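Long-range contacts in glyoxylate reductase (Paecilomyces sp. J18, PDB 3WNV), which probably catalyses the reduction of glyoxylate to glycolate with a nicotinamide cofactor, as a member of the D-isomer specific 2-hydroxyacid dehydrogenase family: residues 11-16 with 302-307; 53-58 with 83-88; 3-8 with 25-30; 79-84 with 101-106; 34-39 with 64-69. All blocks are in the same frame, centred on the assembly; numbering follows the deposited sequence.

In the fold
Contacts 2, 3 and 4 are neighbouring pairings within one five-stranded parallel sheet; contacts 1 and 5 fasten helices to loops on its two sides. Contact 2 is central and buried, and its polar side chains lead to a sulfate; contact 4 shares strand 81-85 with it and is largely hydrocarbon on one face. Contact 3 lies at the opposite border of the sheet, its centre about 28 Å from the centre of the chain, and is buried only in part. Contacts 1 and 5, also partly buried, each rest on one charged side chain gripping backbone groups: Glu-304 accepts from amides, whereas Arg-36 donates to carbonyls. Glu-304 also touches Tyr-55 of contact 2, and Phe-67 of contact 5 touches Arg-56.

Contact 1 of 5, residues 11-16 with 302-307; sequences DIVHAR and EMELLV
The carboxylate of Glu-304 and the imidazole of His-14 are the flat groups here, their planes 52° apart. One face of the His-14 ring carries the CG1 methyl of its own neighbour Val-13, 3.7 Å above the ring centre, and its NE2 is hydrogen-bonded to Gln-300, one turn back on the helix that bears Glu-304. The carboxylate is gripped oxygen by oxygen. Val-13 N reaches Glu-304 OE2 at 2.9 Å on the syn side in an almost straight bond (177°), while His-14 N meets the syn lone pair of Glu-304 OE1 at 2.7 Å. Ala-15 N lies 3.1 Å from Glu-304 OE1, and a water 2.7 Å from Glu-304 OE2 links that oxygen to the carbonyl of Asp-11. The side chain reaches the loop because it runs extended beyond CG (chi2 -177°). Apolar groups take part of the surroundings: Ile-12 CG2 approaches Glu-304 OE1, and Ala-15 CB, small enough to let the helix come close, touches Leu-305 CD2 at 3.9 Å. Glu-304 also touches Tyr-55 and Asn-85. With amides turned toward it at the start of helix 16-21, the carboxylate is probably favoured in its charged form. An alanine at Glu-304 would probably leave the amides of Val-13 and His-14 without their acceptors and the bridging water without one of its anchors. The contact fastens the loop after strand 5-9 to helix 297-317, the long helix by which, as in relatives of this family, the C-terminal part of the chain returns to pack on the sheet of the N-terminal, flavodoxin-like domain.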
# COMPACT_ATOMS: atom_id res chain seq x y z
N ASP A 11 -11.55 13.35 4.08
CA ASP A 11 -12.25 13.83 2.89
C ASP A 11 -12.76 12.67 2.04
O ASP A 11 -12.16 11.58 2.03
CB ASP A 11 -11.30 14.64 1.98
CG ASP A 11 -10.70 15.87 2.66
OD1 ASP A 11 -11.34 16.47 3.55
OD2 ASP A 11 -9.56 16.24 2.26
N ILE A 12 -13.84 12.93 1.30
CA ILE A 12 -14.25 12.08 0.19
C ILE A 12 -14.19 12.98 -1.06
O ILE A 12 -14.78 14.05 -1.10
CB ILE A 12 -15.66 11.46 0.44
CG1 ILE A 12 -15.56 10.35 1.52
CG2 ILE A 12 -16.26 10.95 -0.84
CD1 ILE A 12 -16.92 9.79 2.00
N VAL A 13 -13.39 12.54 -2.03
CA VAL A 13 -13.02 13.37 -3.16
C VAL A 13 -13.93 13.13 -4.34
O VAL A 13 -14.39 14.07 -4.99
CB VAL A 13 -11.58 13.09 -3.60
CG1 VAL A 13 -11.19 14.01 -4.77
CG2 VAL A 13 -10.59 13.21 -2.44
N HIS A 14 -14.21 11.86 -4.62
CA HIS A 14 -14.86 11.52 -5.88
C HIS A 14 -16.29 11.04 -5.73
O HIS A 14 -17.03 11.02 -6.71
CB HIS A 14 -14.09 10.43 -6.63
CG HIS A 14 -12.65 10.75 -6.83
ND1 HIS A 14 -12.23 11.66 -7.78
CD2 HIS A 14 -11.54 10.31 -6.19
CE1 HIS A 14 -10.90 11.74 -7.72
NE2 HIS A 14 -10.47 10.95 -6.76
N ALA A 15 -16.67 10.64 -4.52
CA ALA A 15 -17.93 9.93 -4.34
C ALA A 15 -18.82 10.62 -3.32
O ALA A 15 -19.56 9.95 -2.59
CB ALA A 15 -17.67 8.51 -3.95
N ARG A 16 -18.77 11.95 -3.30
CA ARG A 16 -19.56 12.73 -2.37
C ARG A 16 -21.05 12.41 -2.52
O ARG A 16 -21.76 12.34 -1.54
CB ARG A 16 -19.32 14.24 -2.55
CG ARG A 16 -18.03 14.77 -1.94
CD ARG A 16 -17.99 14.69 -0.38
NE ARG A 16 -19.16 15.23 0.32
CZ ARG A 16 -19.21 15.49 1.64
NH1 ARG A 16 -18.14 15.31 2.40
NH2 ARG A 16 -20.30 15.95 2.18
N GLU A 302 -12.95 4.25 -7.56
CA GLU A 302 -13.37 2.85 -7.31
C GLU A 302 -13.13 2.49 -5.84
O GLU A 302 -13.94 1.78 -5.23
CB GLU A 302 -12.61 1.88 -8.18
CG GLU A 302 -12.97 0.41 -7.93
CD GLU A 302 -14.40 0.04 -8.38
OE1 GLU A 302 -15.09 0.84 -9.07
OE2 GLU A 302 -14.84 -1.08 -8.02
N MET A 303 -12.04 3.00 -5.27
CA MET A 303 -11.73 2.71 -3.86
C MET A 303 -12.79 3.35 -2.94
O MET A 303 -13.35 2.69 -2.08
CB MET A 303 -10.32 3.16 -3.51
CG MET A 303 -9.14 2.29 -4.13
SD MET A 303 -7.65 3.26 -3.98
CE MET A 303 -7.24 2.88 -2.28
N GLU A 304 -13.05 4.65 -3.11
CA GLU A 304 -14.17 5.29 -2.38
C GLU A 304 -15.51 4.56 -2.48
O GLU A 304 -16.20 4.42 -1.45
CB GLU A 304 -14.30 6.75 -2.76
CG GLU A 304 -13.13 7.56 -2.27
CD GLU A 304 -13.23 9.04 -2.55
OE1 GLU A 304 -14.04 9.48 -3.41
OE2 GLU A 304 -12.45 9.79 -1.94
N LEU A 305 -15.90 4.15 -3.68
CA LEU A 305 -17.19 3.48 -3.88
C LEU A 305 -17.25 2.16 -3.12
O LEU A 305 -18.30 1.80 -2.58
CB LEU A 305 -17.50 3.29 -5.37
CG LEU A 305 -17.78 4.57 -6.15
CD1 LEU A 305 -17.97 4.25 -7.63
CD2 LEU A 305 -19.00 5.28 -5.61
N LEU A 306 -16.12 1.43 -3.11
CA LEU A 306 -16.03 0.18 -2.36
C LEU A 306 -16.21 0.39 -0.86
O LEU A 306 -16.93 -0.36 -0.21
CB LEU A 306 -14.70 -0.55 -2.65
CG LEU A 306 -14.50 -1.92 -1.98
CD1 LEU A 306 -15.66 -2.90 -2.28
CD2 LEU A 306 -13.18 -2.46 -2.46
N VAL A 307 -15.60 1.44 -0.31
CA VAL A 307 -15.81 1.75 1.10
C VAL A 307 -17.26 2.10 1.38
O VAL A 307 -17.85 1.66 2.38
CB VAL A 307 -14.89 2.92 1.54
CG1 VAL A 307 -14.99 3.12 3.07
CG2 VAL A 307 -13.45 2.62 1.16
O HOH W 1 -11.71 9.14 0.62

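Contact 2 of 5, residues 53-58 with 83-88; sequences AIYRSN and CHNGAG. With SO4 (sulfate ion), chain C.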
# COMPACT_ATOMS: atom_id res chain seq x y z
N ALA A 53 -21.07 3.55 12.45
CA ALA A 53 -20.05 3.24 11.45
C ALA A 53 -19.20 4.44 11.12
O ALA A 53 -19.70 5.56 11.10
CB ALA A 53 -20.68 2.71 10.20
N ILE A 54 -17.94 4.20 10.76
CA ILE A 54 -17.00 5.28 10.52
C ILE A 54 -16.36 5.03 9.18
O ILE A 54 -15.89 3.91 8.92
CB ILE A 54 -15.88 5.28 11.58
CG1 ILE A 54 -16.39 5.83 12.92
CG2 ILE A 54 -14.67 6.12 11.09
CD1 ILE A 54 -15.33 5.65 14.05
N TYR A 55 -16.30 6.05 8.33
CA TYR A 55 -15.52 5.98 7.10
C TYR A 55 -14.20 6.64 7.40
O TYR A 55 -14.18 7.77 7.89
CB TYR A 55 -16.23 6.83 6.01
CG TYR A 55 -15.47 6.91 4.67
CD1 TYR A 55 -14.25 7.59 4.56
CD2 TYR A 55 -16.02 6.36 3.52
CE1 TYR A 55 -13.55 7.67 3.32
CE2 TYR A 55 -15.35 6.43 2.29
CZ TYR A 55 -14.11 7.08 2.20
OH TYR A 55 -13.49 7.16 0.98
N ARG A 56 -13.07 5.98 7.08
CA ARG A 56 -11.79 6.66 7.20
C ARG A 56 -10.91 6.22 6.07
O ARG A 56 -11.23 5.28 5.33
CB ARG A 56 -11.13 6.34 8.56
CG ARG A 56 -10.61 4.91 8.69
CD ARG A 56 -9.88 4.71 10.01
NE ARG A 56 -8.66 5.55 10.11
CZ ARG A 56 -7.44 5.17 9.68
NH1 ARG A 56 -7.27 3.99 9.07
NH2 ARG A 56 -6.39 5.97 9.86
N SER A 57 -9.75 6.87 5.94
CA SER A 57 -8.80 6.49 4.89
C SER A 57 -7.34 6.52 5.36
O SER A 57 -7.03 7.07 6.43
CB SER A 57 -8.94 7.44 3.72
OG SER A 57 -8.64 8.78 4.13
N ASN A 58 -6.43 5.99 4.54
CA ASN A 58 -5.00 6.12 4.87
C ASN A 58 -4.60 7.59 4.97
O ASN A 58 -3.92 7.99 5.91
CB ASN A 58 -4.13 5.36 3.87
CG ASN A 58 -4.06 3.87 4.17
OD1 ASN A 58 -4.05 3.43 5.34
ND2 ASN A 58 -4.02 3.06 3.12
N CYS A 83 -14.97 1.42 8.15
CA CYS A 83 -14.80 1.13 6.75
C CYS A 83 -13.67 1.98 6.24
O CYS A 83 -13.78 3.20 6.16
CB CYS A 83 -16.12 1.36 6.00
SG CYS A 83 -17.46 0.25 6.64
N HIS A 84 -12.56 1.32 5.90
CA HIS A 84 -11.30 1.96 5.61
C HIS A 84 -10.98 1.99 4.12
O HIS A 84 -11.12 0.99 3.40
CB HIS A 84 -10.19 1.16 6.36
CG HIS A 84 -8.78 1.60 6.03
ND1 HIS A 84 -8.20 2.72 6.60
CD2 HIS A 84 -7.86 1.07 5.19
CE1 HIS A 84 -6.95 2.83 6.14
NE2 HIS A 84 -6.74 1.85 5.27
N ASN A 85 -10.56 3.16 3.65
CA ASN A 85 -10.16 3.36 2.27
C ASN A 85 -8.67 3.06 2.17
O ASN A 85 -7.81 3.83 2.63
CB ASN A 85 -10.48 4.78 1.82
CG ASN A 85 -10.17 4.99 0.36
OD1 ASN A 85 -9.35 4.28 -0.20
ND2 ASN A 85 -10.82 5.96 -0.26
N GLY A 86 -8.37 1.92 1.58
CA GLY A 86 -6.96 1.53 1.41
C GLY A 86 -6.82 0.02 1.40
O GLY A 86 -7.58 -0.66 2.07
N ALA A 87 -5.87 -0.53 0.63
CA ALA A 87 -5.70 -1.97 0.66
C ALA A 87 -4.82 -2.33 1.85
O ALA A 87 -4.90 -3.42 2.38
CB ALA A 87 -5.01 -2.45 -0.65
N GLY A 88 -3.98 -1.39 2.27
CA GLY A 88 -3.19 -1.57 3.47
C GLY A 88 -3.88 -0.85 4.61
O GLY A 88 -4.47 0.21 4.41
S SO4 C . -2.80 1.40 -0.05
O1 SO4 C . -1.35 1.51 -0.16
O2 SO4 C . -3.32 0.28 -0.83
O3 SO4 C . -3.09 1.11 1.38
O4 SO4 C . -3.43 2.62 -0.52
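Tyr-55, Arg-56 and Ser-57 pair with Cys-83, His-84 and Asn-85 as parallel strands whose axes come within 4.5 Å at an angle of 22°. Backbone bonds pass back and forth: Cys-83 N to Ile-54 O, Arg-56 N to Cys-83 O, and Asn-85 N to Arg-56 O. Asn-58 N, just beyond the strand, still reaches Asn-85 O at 3.2 Å. On the face of Tyr-55 and Asn-85 the two side chains run side by side with ring and amide planes 81° apart, and Asn-85 ND2 donates to Tyr-55 OH at 3.2 Å. The other face is more polar. Arg-56 NH1 lies 2.9 Å from His-84 ND1, the two planes only 15° apart; NH1 of Arg-56 is hydrogen-bonded to Asn-91. Asn-58 crosses His-84 at about a right angle, its OD1 at the ring edge and accepting from Asn-91. Two donors converge on one carbonyl: His-84 NE2 at 2.9 Å and Asn-58 ND2 at 3.2 Å from Gly-88 O. Glycine suits position 86, because a CB there would run into Asn-58 ND2 and the preceding carbonyl. Held in this way, the 86-88 turn binds a sulfate, probably from the crystallisation liquor, through Ala-87 N (3.0 Å to O2) and Gly-88 N (2.8 Å to O3), with Arg-244 as a further donor. The anion may mark a subsite for the substrate carboxylate, as in related dehydrogenases.

Contact 3 of 5, residues 3-8 with 25-30; sequences SQAALL and LVTLKE
Val-26 meets Gln-4 and Ala-6 in the tight part of this contact. Its CB lies 3.5 Å from Gln-4 O, and its two methyls divide the work: CG1, beside the backbone N (chi1 -74°), lies against Gln-4 CB, while CG2 rests 3.9 Å from Ala-6 CB. Alanine suits position 6, because its small CB leaves room on that face for Val-26 CG2 and Leu-28 CD2. Four backbone bonds join the parallel pair: Thr-27 N to Gln-4 O, Ala-6 N to Thr-27 O, Lys-29 N to Ala-6 O at 2.9 Å, nearly straight on to that carbonyl, and Leu-8 N to Lys-29 O. Leu-7, buried, lays its CD1 3.6 Å from Lys-29 O, and on the same face it touches Phe-39 of helix 36-45. The outer side is looser and polar. Thr-27 is exposed, and a water 2.9 Å from Thr-27 OG1 links it to the carbonyl of Ser-3. Lys-29 starts with its CB beside Leu-7 CD1, and its CE passes 4.1 Å from Ala-5 CB before the ammonium leads away. Glu-30 lies side by side with Leu-8, its OE1 3.9 Å from Leu-8 CD2; its carboxylate is held by a salt bridge to Arg-16. Trp-19 packs on Leu-8, Leu-28 and Glu-30. Strand 5-9, helix 16-21 and strand 27-31 form a beta-alpha-beta unit, the helix lying over that face; it is the first of the N-terminal parallel sheet, whose strand order 2-1-3-4-5 is that of the flavodoxin-like fold and leaves strand 27-31 at the border.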
# COMPACT_ATOMS: atom_id res chain seq x y z
N SER A 3 -31.73 6.63 15.71
CA SER A 3 -30.69 7.59 15.85
C SER A 3 -29.30 7.13 15.44
O SER A 3 -28.36 7.74 15.83
CB SER A 3 -30.60 8.09 17.25
OG SER A 3 -31.75 8.81 17.54
N GLN A 4 -29.20 6.16 14.59
CA GLN A 4 -27.90 5.75 14.08
C GLN A 4 -27.23 6.83 13.24
O GLN A 4 -27.87 7.50 12.50
CB GLN A 4 -28.01 4.52 13.23
CG GLN A 4 -28.72 3.39 13.87
CD GLN A 4 -28.63 2.14 13.11
OE1 GLN A 4 -28.50 2.13 11.93
NE2 GLN A 4 -28.69 1.05 13.81
N ALA A 5 -25.94 6.94 13.39
CA ALA A 5 -25.15 7.91 12.64
C ALA A 5 -23.93 7.27 11.98
O ALA A 5 -23.42 6.24 12.46
CB ALA A 5 -24.73 9.07 13.54
N ALA A 6 -23.47 7.86 10.89
CA ALA A 6 -22.18 7.50 10.31
C ALA A 6 -21.22 8.70 10.38
O ALA A 6 -21.63 9.84 10.19
CB ALA A 6 -22.32 7.04 8.87
N LEU A 7 -19.94 8.45 10.64
CA LEU A 7 -18.99 9.54 10.80
C LEU A 7 -17.89 9.44 9.75
O LEU A 7 -17.25 8.39 9.60
CB LEU A 7 -18.37 9.50 12.20
CG LEU A 7 -17.19 10.44 12.42
CD1 LEU A 7 -17.65 11.89 12.35
CD2 LEU A 7 -16.55 10.15 13.81
N LEU A 8 -17.68 10.52 9.02
CA LEU A 8 -16.64 10.54 7.98
C LEU A 8 -15.39 11.21 8.55
O LEU A 8 -15.47 12.35 9.02
CB LEU A 8 -17.15 11.40 6.82
CG LEU A 8 -16.04 11.83 5.82
CD1 LEU A 8 -15.22 10.68 5.22
CD2 LEU A 8 -16.63 12.69 4.66
N LEU A 25 -30.59 6.66 5.35
CA LEU A 25 -30.45 5.60 6.35
C LEU A 25 -29.97 6.11 7.71
O LEU A 25 -30.37 5.58 8.73
CB LEU A 25 -29.44 4.54 5.88
CG LEU A 25 -29.67 3.96 4.48
CD1 LEU A 25 -28.53 3.03 4.05
CD2 LEU A 25 -30.98 3.23 4.42
N VAL A 26 -29.04 7.07 7.72
CA VAL A 26 -28.42 7.46 8.99
C VAL A 26 -28.13 8.96 8.99
O VAL A 26 -28.11 9.58 7.94
CB VAL A 26 -27.04 6.74 9.20
CG1 VAL A 26 -27.23 5.26 9.54
CG2 VAL A 26 -26.15 6.92 7.96
N THR A 27 -27.86 9.51 10.17
CA THR A 27 -27.40 10.89 10.33
C THR A 27 -25.94 10.96 9.90
O THR A 27 -25.10 10.22 10.41
CB THR A 27 -27.45 11.28 11.81
OG1 THR A 27 -28.80 11.25 12.28
CG2 THR A 27 -26.81 12.66 12.05
N LEU A 28 -25.62 11.83 8.93
CA LEU A 28 -24.23 11.90 8.47
C LEU A 28 -23.49 12.96 9.29
O LEU A 28 -23.98 14.09 9.44
CB LEU A 28 -24.15 12.22 6.96
CG LEU A 28 -24.93 11.26 6.04
CD1 LEU A 28 -24.88 11.74 4.57
CD2 LEU A 28 -24.42 9.81 6.14
N LYS A 29 -22.34 12.58 9.84
CA LYS A 29 -21.49 13.47 10.65
C LYS A 29 -20.10 13.49 10.03
O LYS A 29 -19.68 12.53 9.39
CB LYS A 29 -21.41 12.98 12.11
CG LYS A 29 -22.73 13.13 12.83
CD LYS A 29 -22.59 12.90 14.32
CE LYS A 29 -23.95 12.83 14.98
NZ LYS A 29 -24.70 14.10 14.88
N GLU A 30 -19.38 14.60 10.18
CA GLU A 30 -18.05 14.64 9.59
C GLU A 30 -16.99 15.22 10.52
O GLU A 30 -17.25 16.21 11.19
CB GLU A 30 -18.05 15.47 8.30
CG GLU A 30 -18.95 14.95 7.18
CD GLU A 30 -18.78 15.76 5.90
OE1 GLU A 30 -17.67 16.31 5.71
OE2 GLU A 30 -19.73 15.83 5.09
O HOH W 2 -28.05 10.71 15.05

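Contact 4 of 5, residues 79-84 with 101-106; sequences VKYICH and GIAISS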
# COMPACT_ATOMS: atom_id res chain seq x y z
N VAL A 79 -19.98 2.27 18.18
CA VAL A 79 -19.28 1.98 16.91
C VAL A 79 -19.19 0.48 16.65
O VAL A 79 -18.70 -0.28 17.49
CB VAL A 79 -17.89 2.55 16.90
CG1 VAL A 79 -17.15 2.20 15.57
CG2 VAL A 79 -17.93 4.06 17.14
N LYS A 80 -19.71 0.05 15.51
CA LYS A 80 -19.69 -1.37 15.16
C LYS A 80 -18.88 -1.68 13.93
O LYS A 80 -18.55 -2.82 13.71
CB LYS A 80 -21.11 -1.95 15.08
CG LYS A 80 -21.84 -1.81 16.42
CD LYS A 80 -22.76 -2.99 16.73
CE LYS A 80 -23.77 -3.25 15.62
NZ LYS A 80 -24.99 -3.97 16.12
N TYR A 81 -18.58 -0.65 13.13
CA TYR A 81 -17.92 -0.80 11.84
C TYR A 81 -16.93 0.33 11.61
O TYR A 81 -17.20 1.49 11.93
CB TYR A 81 -18.93 -0.77 10.69
CG TYR A 81 -19.96 -1.84 10.81
CD1 TYR A 81 -19.69 -3.15 10.38
CD2 TYR A 81 -21.18 -1.58 11.39
CE1 TYR A 81 -20.65 -4.15 10.54
CE2 TYR A 81 -22.14 -2.57 11.53
CZ TYR A 81 -21.86 -3.85 11.10
OH TYR A 81 -22.80 -4.83 11.26
N ILE A 82 -15.79 -0.00 11.02
CA ILE A 82 -14.90 1.01 10.49
C ILE A 82 -14.61 0.57 9.10
O ILE A 82 -14.09 -0.53 8.86
CB ILE A 82 -13.58 1.08 11.25
CG1 ILE A 82 -13.83 1.57 12.66
CG2 ILE A 82 -12.58 2.06 10.55
CD1 ILE A 82 -12.57 1.34 13.54
N CYS A 83 -14.97 1.42 8.15
CA CYS A 83 -14.80 1.13 6.75
C CYS A 83 -13.67 1.98 6.24
O CYS A 83 -13.78 3.20 6.16
CB CYS A 83 -16.12 1.36 6.00
SG CYS A 83 -17.46 0.25 6.64
N HIS A 84 -12.56 1.32 5.90
CA HIS A 84 -11.30 1.96 5.61
C HIS A 84 -10.98 1.99 4.12
O HIS A 84 -11.12 0.99 3.40
CB HIS A 84 -10.19 1.16 6.36
CG HIS A 84 -8.78 1.60 6.03
ND1 HIS A 84 -8.20 2.72 6.60
CD2 HIS A 84 -7.86 1.07 5.19
CE1 HIS A 84 -6.95 2.83 6.14
NE2 HIS A 84 -6.74 1.85 5.27
N GLY A 101 -15.57 -5.08 19.66
CA GLY A 101 -16.77 -5.42 18.90
C GLY A 101 -16.94 -4.63 17.60
O GLY A 101 -18.05 -4.38 17.14
N ILE A 102 -15.83 -4.24 16.98
CA ILE A 102 -15.86 -3.46 15.73
C ILE A 102 -15.33 -4.28 14.55
O ILE A 102 -14.25 -4.85 14.61
CB ILE A 102 -15.00 -2.17 15.88
CG1 ILE A 102 -15.47 -1.33 17.06
CG2 ILE A 102 -14.98 -1.37 14.56
CD1 ILE A 102 -14.51 -0.18 17.38
N ALA A 103 -16.11 -4.32 13.47
CA ALA A 103 -15.71 -5.01 12.23
C ALA A 103 -15.06 -4.01 11.31
O ALA A 103 -15.52 -2.87 11.22
CB ALA A 103 -16.92 -5.65 11.56
N ILE A 104 -13.98 -4.42 10.62
CA ILE A 104 -13.23 -3.53 9.76
C ILE A 104 -13.26 -4.05 8.33
O ILE A 104 -13.09 -5.25 8.10
CB ILE A 104 -11.74 -3.53 10.16
CG1 ILE A 104 -11.60 -3.27 11.67
CG2 ILE A 104 -10.93 -2.55 9.34
CD1 ILE A 104 -11.71 -1.82 12.06
N SER A 105 -13.50 -3.16 7.37
CA SER A 105 -13.32 -3.49 5.96
C SER A 105 -12.21 -2.65 5.34
O SER A 105 -11.87 -1.58 5.86
CB SER A 105 -14.66 -3.33 5.20
OG SER A 105 -15.03 -1.97 5.11
N SER A 106 -11.59 -3.14 4.26
CA SER A 106 -10.56 -2.37 3.57
C SER A 106 -10.95 -2.39 2.11
O SER A 106 -12.10 -2.77 1.80
CB SER A 106 -9.17 -3.04 3.72
OG SER A 106 -9.32 -4.41 3.41
O HOH W 3 -19.60 -5.12 14.51
O HOH W 4 -13.61 -0.56 3.12
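Tyr-81, Ile-82 and Cys-83 pair with Ala-103, Ile-104 and Ser-105 as nearly parallel strands, 13° apart and 4.8 Å between axes, bonded from Ala-103 N to Lys-80 O at one end through to His-84 N to Ser-105 O at the other. On one face three isoleucines interlock. Ile-82 and Ile-104 point the same way, and chi2 of -80° in Ile-104 swings its CD1 back to 3.5 Å from Ile-82 CB. Ile-102 adds its CG2, 3.7 Å from Ile-82 CG1, and its CD1 meets Val-79 CG1 at 4.0 Å. The branched isoleucine suits position 102, where its two arms serve different neighbours; Ala-97 of helix 94-99 packs on Ile-102 and Ile-104. The other face is mixed: Ala-103 CB sits 3.9 Å from Tyr-81 CD1, and Ser-105 OG lies 3.6 Å from Cys-83 SG. Gly-101, with positive phi, ends helix 94-99 in a Schellman motif; one water joins its carbonyl to Lys-80 O, and another joins His-84 O to Ser-105 OG. In this beta-alpha-beta unit the apolar layer is thus buried under helix 94-99, whereas the outward-facing Ile-102 O and Ile-104 N of the border strand are satisfied by Gln-327.

Contact 5 of 5, residues 34-39 with 64-69; sequences GGREKF and TGPFDR
The turn leading from helix 61-64 into helix 69-74 is gathered around Arg-36, in the first turn of helix 36-45 just after its N-cap Gly-35. With CG anti to the backbone N (chi1 177°) and the chain extended to NE, CB, CG and CD of Arg-36 pass close to Thr-64 O before its guanidinium meets the turn edge-on. NH1 of Arg-36 donates twice, to Thr-64 O at 3.0 Å and to Pro-66 O at 2.9 Å, the latter in the guanidinium plane. Arg-36 NH2 forms a salt bridge at 2.8 Å to the syn lone pair of Asp-68 OD1, the carboxylate standing 86° to the guanidinium; Glu-70 is a second acidic partner. Asp-68 is itself the N-cap of helix 69-74, its OD1 also accepting from Leu-71 N, and Phe-67 before it centres an inverse gamma turn. Gly-65 has positive phi, and a CB there would strike Arg-36 NH1. A leucine in place of Arg-36 would probably leave both carbonyls without this donor and Asp-68 without this counter-charge. Thr-64 CG2 also makes a CH-pi contact over one face of Phe-39, 4.3 Å from the ring centroid, while Phe-39 CZ approaches Phe-67 CZ at 4.4 Å.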
# COMPACT_ATOMS: atom_id res chain seq x y z
N GLY A 34 -8.73 18.42 12.34
CA GLY A 34 -8.70 18.99 13.67
C GLY A 34 -7.60 18.49 14.59
O GLY A 34 -7.30 19.11 15.60
N GLY A 35 -7.02 17.34 14.26
CA GLY A 35 -5.99 16.75 15.11
C GLY A 35 -6.52 15.72 16.11
O GLY A 35 -7.68 15.82 16.55
N ARG A 36 -5.65 14.77 16.48
CA ARG A 36 -5.96 13.67 17.40
C ARG A 36 -6.56 14.14 18.70
O ARG A 36 -7.54 13.56 19.17
CB ARG A 36 -4.70 12.84 17.69
CG ARG A 36 -4.87 11.70 18.69
CD ARG A 36 -3.61 10.83 18.67
NE ARG A 36 -3.72 9.53 19.35
CZ ARG A 36 -4.03 8.38 18.74
NH1 ARG A 36 -4.31 8.34 17.43
NH2 ARG A 36 -4.06 7.26 19.46
N GLU A 37 -5.98 15.20 19.28
CA GLU A 37 -6.41 15.71 20.59
C GLU A 37 -7.89 16.09 20.54
O GLU A 37 -8.68 15.74 21.43
CB GLU A 37 -5.54 16.91 21.00
CG GLU A 37 -5.94 17.59 22.31
CD GLU A 37 -5.63 19.09 22.30
OE1 GLU A 37 -6.54 19.89 21.96
OE2 GLU A 37 -4.49 19.47 22.64
N LYS A 38 -8.25 16.82 19.49
CA LYS A 38 -9.62 17.28 19.29
C LYS A 38 -10.55 16.12 18.92
O LYS A 38 -11.71 16.10 19.34
CB LYS A 38 -9.64 18.34 18.20
CG LYS A 38 -11.02 18.85 17.84
CD LYS A 38 -11.57 19.75 18.91
CE LYS A 38 -12.75 20.55 18.37
NZ LYS A 38 -13.53 19.73 17.38
N PHE A 39 -10.06 15.16 18.12
CA PHE A 39 -10.87 13.98 17.83
C PHE A 39 -11.19 13.25 19.14
O PHE A 39 -12.34 12.93 19.41
CB PHE A 39 -10.23 13.07 16.79
CG PHE A 39 -11.05 11.86 16.47
CD1 PHE A 39 -12.15 11.96 15.62
CD2 PHE A 39 -10.78 10.62 17.06
CE1 PHE A 39 -12.94 10.86 15.36
CE2 PHE A 39 -11.58 9.52 16.80
CZ PHE A 39 -12.66 9.65 15.95
N THR A 64 -6.17 12.32 12.64
CA THR A 64 -6.51 11.70 13.91
C THR A 64 -5.34 10.93 14.52
O THR A 64 -5.43 10.49 15.67
CB THR A 64 -7.66 10.69 13.74
OG1 THR A 64 -7.22 9.68 12.85
CG2 THR A 64 -8.92 11.38 13.16
N GLY A 65 -4.27 10.72 13.75
CA GLY A 65 -3.29 9.73 14.13
C GLY A 65 -3.88 8.35 13.85
O GLY A 65 -5.03 8.24 13.42
N PRO A 66 -3.11 7.29 14.10
CA PRO A 66 -3.62 5.96 13.77
C PRO A 66 -4.80 5.56 14.66
O PRO A 66 -4.95 6.01 15.81
CB PRO A 66 -2.42 5.04 14.07
CG PRO A 66 -1.53 5.85 14.96
CD PRO A 66 -1.71 7.27 14.55
N PHE A 67 -5.59 4.65 14.12
CA PHE A 67 -6.63 4.00 14.87
C PHE A 67 -5.97 2.83 15.59
O PHE A 67 -6.31 1.64 15.40
CB PHE A 67 -7.76 3.57 13.94
CG PHE A 67 -8.82 4.63 13.75
CD1 PHE A 67 -8.47 5.94 13.45
CD2 PHE A 67 -10.16 4.31 13.87
CE1 PHE A 67 -9.44 6.93 13.29
CE2 PHE A 67 -11.15 5.29 13.70
CZ PHE A 67 -10.78 6.61 13.41
N ASP A 68 -5.05 3.19 16.47
CA ASP A 68 -4.37 2.21 17.35
C ASP A 68 -5.19 1.85 18.58
O ASP A 68 -6.34 2.28 18.74
CB ASP A 68 -2.99 2.72 17.76
CG ASP A 68 -3.03 4.10 18.40
OD1 ASP A 68 -4.10 4.57 18.85
OD2 ASP A 68 -1.96 4.74 18.47
N ARG A 69 -4.62 1.03 19.46
CA ARG A 69 -5.37 0.57 20.62
C ARG A 69 -5.91 1.74 21.44
O ARG A 69 -7.05 1.71 21.89
CB ARG A 69 -4.51 -0.40 21.45
CG ARG A 69 -5.11 -0.82 22.79
CD ARG A 69 -4.30 -2.01 23.38
NE ARG A 69 -4.51 -3.21 22.56
CZ ARG A 69 -5.52 -4.06 22.74
NH1 ARG A 69 -6.39 -3.83 23.71
NH2 ARG A 69 -5.66 -5.12 21.95